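Uncharacterized protein (Treponema denticola ATCC 35404, PDB 6R9N) serves as a sensor of iron(II) and oxygen in bacterial chemotaxis, stabilising a peroxide adduct at a diiron centre. Local coordinates at residues L48-G53 with I162-D167; I76-S79 with D84-S87; L91-T96 with I118-P123; I131-P134 with N138-C141. One frame throughout, in Å; residues are numbered along the deposited sequence.

Interaction 1 (L48-G53 with I162-D167). With FE (Fe (III) ion), chain D; FE (Fe (III) ion), chain C; PER (peroxide ion), chain E; O (oxygen atom), chain F.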
loop_
_atom_site.group_PDB
_atom_site.type_symbol
_atom_site.label_atom_id
_atom_site.label_comp_id
_atom_site.label_asym_id
_atom_site.label_seq_id
_atom_site.Cartn_x
_atom_site.Cartn_y
_atom_site.Cartn_z
ATOM N N LEU A 48 7.483 -17.330 8.454
ATOM C CA LEU A 48 7.462 -16.009 9.077
ATOM C C LEU A 48 6.351 -15.159 8.476
ATOM O O LEU A 48 6.300 -14.985 7.257
ATOM C CB LEU A 48 8.817 -15.330 8.881
ATOM C CG LEU A 48 9.162 -14.083 9.687
ATOM C CD1 LEU A 48 8.912 -14.306 11.188
ATOM C CD2 LEU A 48 10.624 -13.712 9.415
ATOM N N LEU A 49 5.499 -14.585 9.333
ATOM C CA LEU A 49 4.359 -13.790 8.879
ATOM C C LEU A 49 4.592 -12.303 9.134
ATOM O O LEU A 49 4.796 -11.888 10.283
ATOM C CB LEU A 49 3.071 -14.235 9.569
ATOM C CG LEU A 49 2.642 -15.694 9.474
ATOM C CD1 LEU A 49 1.190 -15.852 9.848
ATOM C CD2 LEU A 49 2.873 -16.236 8.092
ATOM N N ASP A 50 4.499 -11.500 8.058
ATOM C CA ASP A 50 4.596 -10.038 8.051
ATOM C C ASP A 50 5.668 -9.548 9.013
ATOM O O ASP A 50 5.370 -8.897 10.024
ATOM C CB ASP A 50 3.244 -9.410 8.388
ATOM C CG ASP A 50 2.298 -9.423 7.204
ATOM O OD1 ASP A 50 2.581 -10.170 6.231
ATOM O OD2 ASP A 50 1.278 -8.688 7.236
ATOM N N PRO A 51 6.929 -9.871 8.743
ATOM C CA PRO A 51 8.006 -9.519 9.660
ATOM C C PRO A 51 8.436 -8.067 9.574
ATOM O O PRO A 51 9.404 -7.694 10.242
ATOM C CB PRO A 51 9.133 -10.444 9.188
ATOM C CG PRO A 51 8.942 -10.452 7.687
ATOM C CD PRO A 51 7.451 -10.347 7.448
ATOM N N GLY A 52 7.726 -7.252 8.798
ATOM C CA GLY A 52 8.255 -5.956 8.433
ATOM C C GLY A 52 8.499 -5.062 9.624
ATOM O O GLY A 52 7.904 -5.199 10.692
ATOM N N GLY A 53 9.373 -4.093 9.385
ATOM C CA GLY A 53 9.909 -3.259 10.430
ATOM C C GLY A 53 11.408 -3.463 10.458
ATOM O O GLY A 53 11.909 -4.370 11.134
ATOM N N ILE A 162 -5.905 -21.049 13.393
ATOM C CA ILE A 162 -5.645 -19.620 13.580
ATOM C C ILE A 162 -5.580 -18.968 12.203
ATOM O O ILE A 162 -4.889 -19.466 11.304
ATOM C CB ILE A 162 -4.344 -19.370 14.364
ATOM C CG1 ILE A 162 -4.423 -19.979 15.775
ATOM C CG2 ILE A 162 -4.046 -17.863 14.438
ATOM C CD1 ILE A 162 -3.091 -20.018 16.507
ATOM N N LEU A 163 -6.332 -17.884 12.023
ATOM C CA LEU A 163 -6.266 -17.062 10.827
ATOM C C LEU A 163 -5.424 -15.827 11.127
ATOM O O LEU A 163 -5.821 -14.976 11.938
ATOM C CB LEU A 163 -7.669 -16.651 10.377
ATOM C CG LEU A 163 -7.728 -15.646 9.223
ATOM C CD1 LEU A 163 -7.191 -16.268 7.940
ATOM C CD2 LEU A 163 -9.144 -15.129 9.011
ATOM N N PHE A 164 -4.272 -15.711 10.468
ATOM C CA PHE A 164 -3.569 -14.429 10.434
ATOM C C PHE A 164 -4.259 -13.543 9.396
ATOM O O PHE A 164 -4.370 -13.923 8.230
ATOM C CB PHE A 164 -2.093 -14.624 10.095
ATOM C CG PHE A 164 -1.379 -13.347 9.718
ATOM C CD1 PHE A 164 -1.147 -12.356 10.662
ATOM C CD2 PHE A 164 -0.927 -13.148 8.421
ATOM C CE1 PHE A 164 -0.498 -11.168 10.315
ATOM C CE2 PHE A 164 -0.269 -11.962 8.065
ATOM C CZ PHE A 164 -0.055 -10.978 9.013
ATOM N N SER A 165 -4.736 -12.371 9.811
ATOM C CA SER A 165 -5.707 -11.631 9.013
ATOM C C SER A 165 -5.154 -10.339 8.412
ATOM O O SER A 165 -5.918 -9.575 7.824
ATOM C CB SER A 165 -6.941 -11.320 9.871
ATOM O OG SER A 165 -6.572 -10.571 11.023
ATOM N N GLY A 166 -3.854 -10.079 8.530
ATOM C CA GLY A 166 -3.320 -8.839 7.994
ATOM C C GLY A 166 -3.894 -7.642 8.726
ATOM O O GLY A 166 -3.954 -7.612 9.954
ATOM N N ASP A 167 -4.291 -6.617 7.968
ATOM C CA ASP A 167 -4.882 -5.425 8.582
ATOM C C ASP A 167 -6.300 -5.659 9.091
ATOM O O ASP A 167 -6.851 -4.787 9.767
ATOM C CB ASP A 167 -4.906 -4.263 7.590
ATOM C CG ASP A 167 -3.555 -3.619 7.408
ATOM O OD1 ASP A 167 -2.689 -3.759 8.293
ATOM O OD2 ASP A 167 -3.356 -2.972 6.361
HETATM FE FE FE D . -1.835 -1.897 5.405
HETATM FE FE FE C . -0.809 -2.674 8.607
HETATM O O1 PER E . -1.989 -0.736 8.270
HETATM O O2 PER E . -2.312 -0.219 6.904
HETATM O O O F . -0.263 -2.561 6.604
#
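Leu49 and Asp50 close on the ring of Phe164 in the middle of the metallo-beta-lactamase sandwich, where the ends of strands 45-49 and 162-164, one from each sheet, face each other across the core. The dense part lies round the ring. Leu49 CB stands over the centre of one face, and its apolar CD1 reaches the root of the same side chain, 3.5 Å from Phe164 CB. Gly166 N covers the opposite face, 3.8 Å above the plane of the Phe164 ring, so the ring is held between leucine and its own chain. With CG anti to its backbone N (chi1 166°), Phe164 extends toward the sheet of strand 45-49, and its far edge arrives at a carboxylate. Asp50 OD2 lies in the plane of the ring, 3.2 Å from Phe164 CZ, while the carboxylate stands almost upright to it, at 87°. This places a probably negative oxygen against the electron-poor hydrogen edge of the ring; the polar partner of that oxygen is the hydroxyl of Ser79. Beyond the ring the contact loosens toward the iron site, where the two segments diverge and Asp50 OD2 stays 6.4 Å from Asp167 OD1. There Asp167 bridges the metals, with OD2 2.1 Å from one iron and OD1 2.2 Å from the other.

Interaction 2 (I76-S79 with D84-S87). With FE (Fe (III) ion), chain C; O (oxygen atom), chain F.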
loop_
_atom_site.group_PDB
_atom_site.type_symbol
_atom_site.label_atom_id
_atom_site.label_comp_id
_atom_site.label_asym_id
_atom_site.label_seq_id
_atom_site.Cartn_x
_atom_site.Cartn_y
_atom_site.Cartn_z
ATOM N N ILE A 76 8.394 -16.904 3.927
ATOM C CA ILE A 76 8.051 -15.615 4.510
ATOM C C ILE A 76 6.798 -15.126 3.796
ATOM O O ILE A 76 6.772 -15.050 2.564
ATOM C CB ILE A 76 9.198 -14.605 4.362
ATOM C CG1 ILE A 76 10.404 -15.056 5.180
ATOM C CG2 ILE A 76 8.753 -13.218 4.778
ATOM C CD1 ILE A 76 11.681 -14.332 4.803
ATOM N N PHE A 77 5.760 -14.818 4.562
ATOM C CA PHE A 77 4.463 -14.448 4.022
ATOM C C PHE A 77 4.252 -12.958 4.229
ATOM O O PHE A 77 4.425 -12.460 5.344
ATOM C CB PHE A 77 3.360 -15.248 4.700
ATOM C CG PHE A 77 1.966 -14.838 4.304
ATOM C CD1 PHE A 77 1.335 -15.441 3.219
ATOM C CD2 PHE A 77 1.275 -13.874 5.035
ATOM C CE1 PHE A 77 0.054 -15.093 2.868
ATOM C CE2 PHE A 77 -0.009 -13.513 4.689
ATOM C CZ PHE A 77 -0.623 -14.116 3.603
ATOM N N PHE A 78 3.903 -12.252 3.157
ATOM C CA PHE A 78 3.575 -10.828 3.192
ATOM C C PHE A 78 2.090 -10.695 2.880
ATOM O O PHE A 78 1.664 -11.001 1.754
ATOM C CB PHE A 78 4.375 -10.033 2.153
ATOM C CG PHE A 78 5.824 -9.844 2.476
ATOM C CD1 PHE A 78 6.369 -10.299 3.650
ATOM C CD2 PHE A 78 6.644 -9.176 1.594
ATOM C CE1 PHE A 78 7.710 -10.105 3.933
ATOM C CE2 PHE A 78 7.988 -8.977 1.874
ATOM C CZ PHE A 78 8.517 -9.450 3.048
ATOM N N SER A 79 1.307 -10.203 3.847
ATOM C CA SER A 79 -0.122 -10.041 3.590
ATOM C C SER A 79 -0.363 -9.063 2.438
ATOM O O SER A 79 -1.280 -9.263 1.631
ATOM C CB SER A 79 -0.851 -9.584 4.860
ATOM O OG SER A 79 -0.399 -8.315 5.300
ATOM N N ASP A 84 4.779 -1.170 6.780
ATOM C CA ASP A 84 4.759 -1.873 8.064
ATOM C C ASP A 84 4.755 -3.397 7.907
ATOM O O ASP A 84 4.947 -4.104 8.899
ATOM C CB ASP A 84 3.561 -1.406 8.908
ATOM C CG ASP A 84 2.221 -1.672 8.236
ATOM O OD1 ASP A 84 2.133 -1.492 7.014
ATOM O OD2 ASP A 84 1.248 -2.067 8.916
ATOM N N VAL A 85 4.531 -3.916 6.698
ATOM C CA VAL A 85 4.569 -5.356 6.420
ATOM C C VAL A 85 5.936 -5.791 5.925
ATOM O O VAL A 85 6.443 -6.838 6.332
ATOM C CB VAL A 85 3.483 -5.741 5.384
ATOM C CG1 VAL A 85 3.666 -7.196 4.926
ATOM C CG2 VAL A 85 2.091 -5.531 5.938
ATOM N N SER A 86 6.496 -5.004 5.005
ATOM C CA SER A 86 7.552 -5.409 4.099
ATOM C C SER A 86 8.886 -4.699 4.288
ATOM O O SER A 86 9.843 -5.060 3.598
ATOM C CB SER A 86 7.088 -5.157 2.658
ATOM O OG SER A 86 6.970 -3.754 2.458
ATOM N N SER A 87 8.962 -3.667 5.143
ATOM C CA SER A 87 10.144 -2.795 5.176
ATOM C C SER A 87 11.457 -3.550 5.413
ATOM O O SER A 87 12.507 -3.134 4.905
ATOM C CB SER A 87 9.970 -1.697 6.225
ATOM O OG SER A 87 9.586 -2.241 7.474
HETATM FE FE FE C . -0.809 -2.674 8.607
HETATM O O O F . -0.263 -2.561 6.604
#
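At chi1 171° Val85 spreads its two methyls over the turn after strand 73-77, while Phe78 keeps CG anti to its carbonyl carbon (chi1 -73°) and lays its ring beneath the short helix 83-86. The valine branches divide the work. Val85 CG1 sits 4.0 Å from Phe78 CB, and Val85 CG2 lies 3.8 Å from Ser79 OG, a hydroxyl hydrogen-bonded to Asp50 OD2. The next residue covers the ring: Ser86 CA stands 4.2 Å above the plane of Phe78, displaced toward the rim, and Ser86 CB is 4.0 Å from Phe78 CE2. Ser86 OG turns back to the carbonyl O of Asp82, leaving carbon to meet the ring. Asp84 and Val85 end the run His80-Gln81-Asp82-Pro83-Asp84-Val85, which corresponds to the HxHxDH motif of metallo-beta-lactamases, with Asp82 at the second position and Val85 at the last. Asp84 OD2 binds iron at 2.2 Å, and Gln224, His225 and Asp167 share that metal. The packing seats the helix carrying Asp84 against the end of strand 73-77. The single oxygen between the irons lies 2.7 Å from Asp84 OD1 and 3.8 Å from Val85 CG2, a methyl that offers no hydrogen bond on its side.

Interaction 3 (L91-T96 with I118-P123)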
loop_
_atom_site.group_PDB
_atom_site.type_symbol
_atom_site.label_atom_id
_atom_site.label_comp_id
_atom_site.label_asym_id
_atom_site.label_seq_id
_atom_site.Cartn_x
_atom_site.Cartn_y
_atom_site.Cartn_z
ATOM N N LEU A 91 16.849 -7.428 5.027
ATOM C CA LEU A 91 17.533 -8.087 6.134
ATOM C C LEU A 91 17.180 -9.570 6.212
ATOM O O LEU A 91 18.043 -10.402 6.513
ATOM C CB LEU A 91 17.182 -7.393 7.446
ATOM C CG LEU A 91 17.447 -5.891 7.445
ATOM C CD1 LEU A 91 16.874 -5.269 8.698
ATOM C CD2 LEU A 91 18.951 -5.631 7.329
ATOM N N TRP A 92 15.917 -9.925 5.967
ATOM C CA TRP A 92 15.549 -11.334 6.055
ATOM C C TRP A 92 16.124 -12.130 4.895
ATOM O O TRP A 92 16.486 -13.303 5.067
ATOM C CB TRP A 92 14.030 -11.482 6.116
ATOM C CG TRP A 92 13.454 -10.877 7.356
ATOM C CD1 TRP A 92 12.784 -9.686 7.460
ATOM C CD2 TRP A 92 13.524 -11.412 8.679
ATOM N NE1 TRP A 92 12.426 -9.458 8.767
ATOM C CE2 TRP A 92 12.870 -10.503 9.534
ATOM C CE3 TRP A 92 14.078 -12.575 9.224
ATOM C CZ2 TRP A 92 12.749 -10.722 10.898
ATOM C CZ3 TRP A 92 13.959 -12.788 10.592
ATOM C CH2 TRP A 92 13.300 -11.867 11.408
ATOM N N LEU A 93 16.245 -11.509 3.716
ATOM C CA LEU A 93 16.803 -12.210 2.560
ATOM C C LEU A 93 18.271 -12.552 2.750
ATOM O O LEU A 93 18.756 -13.506 2.131
ATOM C CB LEU A 93 16.624 -11.377 1.276
ATOM C CG LEU A 93 15.196 -11.244 0.739
ATOM C CD1 LEU A 93 15.184 -10.558 -0.620
ATOM C CD2 LEU A 93 14.510 -12.599 0.659
ATOM N N GLY A 94 18.974 -11.823 3.620
ATOM C CA GLY A 94 20.388 -12.075 3.808
ATOM C C GLY A 94 20.684 -13.258 4.702
ATOM O O GLY A 94 21.716 -13.914 4.530
ATOM N N ILE A 95 19.810 -13.554 5.664
ATOM C CA ILE A 95 20.056 -14.628 6.625
ATOM C C ILE A 95 19.175 -15.844 6.405
ATOM O O ILE A 95 19.280 -16.815 7.173
ATOM C CB ILE A 95 19.909 -14.131 8.070
ATOM C CG1 ILE A 95 18.513 -13.570 8.305
ATOM C CG2 ILE A 95 20.970 -13.102 8.378
ATOM C CD1 ILE A 95 18.236 -13.361 9.760
ATOM N N THR A 96 18.286 -15.822 5.417
ATOM C CA THR A 96 17.464 -16.981 5.117
ATOM C C THR A 96 17.530 -17.254 3.625
ATOM O O THR A 96 17.835 -16.370 2.820
ATOM C CB THR A 96 15.991 -16.787 5.530
ATOM O OG1 THR A 96 15.316 -15.987 4.543
ATOM C CG2 THR A 96 15.879 -16.094 6.876
ATOM N N ILE A 118 14.322 -12.185 -8.219
ATOM C CA ILE A 118 12.949 -12.575 -8.524
ATOM C C ILE A 118 12.697 -14.040 -8.205
ATOM O O ILE A 118 11.545 -14.433 -7.984
ATOM C CB ILE A 118 12.613 -12.255 -10.005
ATOM C CG1 ILE A 118 11.110 -12.043 -10.188
ATOM C CG2 ILE A 118 13.080 -13.360 -10.941
ATOM C CD1 ILE A 118 10.751 -11.318 -11.472
ATOM N N SER A 119 13.748 -14.865 -8.163
ATOM C CA SER A 119 13.555 -16.267 -7.811
ATOM C C SER A 119 13.157 -16.463 -6.350
ATOM O O SER A 119 12.849 -17.595 -5.960
ATOM C CB SER A 119 14.816 -17.073 -8.109
ATOM O OG SER A 119 15.797 -16.872 -7.105
ATOM N N ARG A 120 13.197 -15.412 -5.527
ATOM C CA ARG A 120 12.709 -15.535 -4.161
ATOM C C ARG A 120 11.194 -15.371 -4.042
ATOM O O ARG A 120 10.643 -15.691 -2.986
ATOM C CB ARG A 120 13.399 -14.511 -3.249
ATOM C CG ARG A 120 14.905 -14.361 -3.453
ATOM C CD ARG A 120 15.689 -15.532 -2.878
ATOM N NE ARG A 120 15.389 -15.769 -1.466
ATOM C CZ ARG A 120 16.214 -15.491 -0.457
ATOM N NH1 ARG A 120 17.402 -14.946 -0.677
ATOM N NH2 ARG A 120 15.843 -15.751 0.784
ATOM N N MET A 121 10.513 -14.890 -5.085
ATOM C CA MET A 121 9.092 -14.551 -5.016
ATOM C C MET A 121 8.185 -15.700 -5.434
ATOM O O MET A 121 8.401 -16.316 -6.481
ATOM C CB MET A 121 8.798 -13.345 -5.907
ATOM C CG MET A 121 9.735 -12.194 -5.656
ATOM S SD MET A 121 9.539 -11.646 -3.960
ATOM C CE MET A 121 8.223 -10.446 -4.199
ATOM N N VAL A 122 7.183 -15.989 -4.610
ATOM C CA VAL A 122 6.066 -16.848 -4.989
ATOM C C VAL A 122 4.825 -15.965 -5.127
ATOM O O VAL A 122 4.253 -15.542 -4.111
ATOM C CB VAL A 122 5.832 -17.969 -3.971
ATOM C CG1 VAL A 122 4.672 -18.841 -4.459
ATOM C CG2 VAL A 122 7.130 -18.783 -3.741
ATOM N N PRO A 123 4.341 -15.699 -6.344
ATOM C CA PRO A 123 3.165 -14.826 -6.497
ATOM C C PRO A 123 1.897 -15.592 -6.156
ATOM O O PRO A 123 1.667 -16.692 -6.657
ATOM C CB PRO A 123 3.199 -14.430 -7.981
ATOM C CG PRO A 123 4.536 -14.961 -8.519
ATOM C CD PRO A 123 4.885 -16.124 -7.645
#
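Arg120 reaches from the 3-10 turn 118-120 to Leu93 and Thr96 near the C-terminal end of helix 89-95, and two kinds of contact hold it there. The first is hydrogen bonding to backbone carbonyls. Arg120 NH2 donates to Thr96 O at 2.9 Å; the bond is bent, 143° at the hydrogen, and the donor stands above the carbonyl plane. A weak second bond runs from Arg120 NH1 to Leu93 O, 3.4 Å long. NH2 also donates to Ala98 O, linking the arginine to the residues following the helix. A guanidinium in this position would probably be stabilised by the partial negative charge of the helix end. The second kind is van der Waals packing: Leu93 CD2, a methyl, lies over one face of the guanidinium, toward its rim and 3.4 Å from Arg120 NH2. Bends at chi2 and chi3 fold the arginine chain to lay that face against the leucine. Thr96 OG1, at the guanidinium edge, donates to Trp92 O at 3.0 Å, linking back into the helix. Helix 89-95 belongs to the crossover between the parallel strands 73-77 and 99-103; Leu93 rests on Ile100 of the latter, whose backbone pairs with Arg120 as strand 121-124 begins.

Interaction 4 (I131-P134 with N138-C141)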
loop_
_atom_site.group_PDB
_atom_site.type_symbol
_atom_site.label_atom_id
_atom_site.label_comp_id
_atom_site.label_asym_id
_atom_site.label_seq_id
_atom_site.Cartn_x
_atom_site.Cartn_y
_atom_site.Cartn_z
ATOM N N ILE A 131 -0.100 -23.862 1.024
ATOM C CA ILE A 131 1.298 -24.166 1.309
ATOM C C ILE A 131 1.324 -25.410 2.193
ATOM O O ILE A 131 0.694 -25.427 3.258
ATOM C CB ILE A 131 1.994 -22.983 2.001
ATOM C CG1 ILE A 131 1.741 -21.692 1.214
ATOM C CG2 ILE A 131 3.477 -23.229 2.141
ATOM C CD1 ILE A 131 2.050 -20.425 2.002
ATOM N N SER A 132 2.006 -26.464 1.728
ATOM C CA SER A 132 2.057 -27.737 2.444
ATOM C C SER A 132 3.126 -27.704 3.529
ATOM O O SER A 132 4.220 -27.168 3.328
ATOM C CB SER A 132 2.366 -28.898 1.492
ATOM O OG SER A 132 1.604 -28.842 0.303
ATOM N N LEU A 133 2.826 -28.308 4.667
ATOM C CA LEU A 133 3.807 -28.330 5.739
ATOM C C LEU A 133 4.347 -29.734 5.982
ATOM O O LEU A 133 3.670 -30.730 5.701
ATOM C CB LEU A 133 3.185 -27.796 7.032
ATOM C CG LEU A 133 2.763 -26.331 6.958
ATOM C CD1 LEU A 133 2.157 -25.920 8.280
ATOM C CD2 LEU A 133 3.946 -25.457 6.584
ATOM N N PRO A 134 5.568 -29.841 6.532
ATOM C CA PRO A 134 6.154 -31.163 6.806
ATOM C C PRO A 134 5.303 -32.054 7.692
ATOM O O PRO A 134 5.380 -33.278 7.557
ATOM C CB PRO A 134 7.489 -30.816 7.484
ATOM C CG PRO A 134 7.851 -29.495 6.963
ATOM C CD PRO A 134 6.561 -28.759 6.672
ATOM N N ASN A 138 -1.725 -28.205 6.025
ATOM C CA ASN A 138 -1.622 -27.140 5.039
ATOM C C ASN A 138 -1.936 -25.784 5.669
ATOM O O ASN A 138 -2.581 -25.684 6.715
ATOM C CB ASN A 138 -2.563 -27.358 3.839
ATOM C CG ASN A 138 -2.197 -28.579 3.017
ATOM O OD1 ASN A 138 -1.214 -29.272 3.301
ATOM N ND2 ASN A 138 -2.988 -28.844 1.982
ATOM N N MET A 139 -1.430 -24.743 5.023
ATOM C CA MET A 139 -1.861 -23.373 5.244
ATOM C C MET A 139 -2.537 -22.888 3.966
ATOM O O MET A 139 -2.149 -23.295 2.867
ATOM C CB MET A 139 -0.669 -22.481 5.600
ATOM C CG MET A 139 0.128 -22.964 6.828
ATOM S SD MET A 139 1.634 -22.012 7.178
ATOM C CE MET A 139 2.469 -22.056 5.592
ATOM N N LYS A 140 -3.571 -22.063 4.107
ATOM C CA LYS A 140 -4.295 -21.523 2.962
ATOM C C LYS A 140 -4.189 -20.003 2.945
ATOM O O LYS A 140 -4.504 -19.343 3.940
ATOM C CB LYS A 140 -5.762 -21.961 2.988
ATOM C CG LYS A 140 -5.917 -23.481 3.152
ATOM C CD LYS A 140 -6.872 -24.097 2.136
ATOM N N CYS A 141 -3.790 -19.456 1.794
ATOM C CA CYS A 141 -3.774 -18.014 1.579
ATOM C C CYS A 141 -5.206 -17.564 1.319
ATOM O O CYS A 141 -5.843 -18.036 0.375
ATOM C CB CYS A 141 -2.886 -17.661 0.384
ATOM S SG CYS A 141 -1.090 -17.992 0.606
#
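Peptide groups are the flat units that meet between Ile131 and Met139, edge against edge, with the Ile131 and Met139 side chains on one face and those of Ser132 and Asn138 on the other. Met139 N approaches in the plane of the Ile131 carbonyl, 2.8 Å from Ile131 O, and the bond is nearly straight, 171° at the hydrogen. Its mate runs from Ile131 N to Met139 O, also 2.8 Å. The two bonds make this an antiparallel hydrogen-bonded pair. Beside it, Ser132 and Asn138 form a non-hydrogen-bonded pair with CA atoms 4.5 Å apart, and Asn138 CA adds a CA-H...O contact to Ile131 O. On the face carrying Ile131 and Met139 the packing is apolar. A bend at the last torsion of Met139 (chi3 -53°) turns its methyl back over the neighbouring strand, where CE lies 3.7 Å from Ile131 CB. Leu133 crosses the methionine at about a right angle and brings CD2 to 3.8 Å from Met139 CE, so that isoleucine and leucine share one methyl. Farther along, Ile131 CD1 reaches Cys141 SG at 4.2 Å. The same face looks into the core, where Met139 also touches Ile40 and Val47 of the other sheet. The face of Ser132 and Asn138 is nearer solvent. Together the segments form a beta hairpin at the border of the second sheet: strand 130-132 is outermost there, strand 138-143 pairs inward with 153-157, and the buried methionine ties this margin to the core of the sandwich.

How the interactions relate
In interactions 1 and 2, whose centres are about 7 Å apart, Asp167 and Asp84 bind one iron from nearly opposite directions, and Asp50 OD2 joins Ser79 OG at 2.6 Å. Strands 45-49 and 73-77, neighbours in one sheet, also bond directly through Leu48 O and Phe77 N. Interactions 3 and 4 lie farther out, their centres about 18 and about 15 Å from that of the chain, and have no part in metal binding. Interaction 2 meets both: Ile76 CD1 packs on Trp92 CB of interaction 3 at 3.9 Å, and Phe77 CE1 on Cys141 SG of interaction 4, also at 3.9 Å. Interactions 2, 3 and 4 all lie within the loop closed by interaction 1.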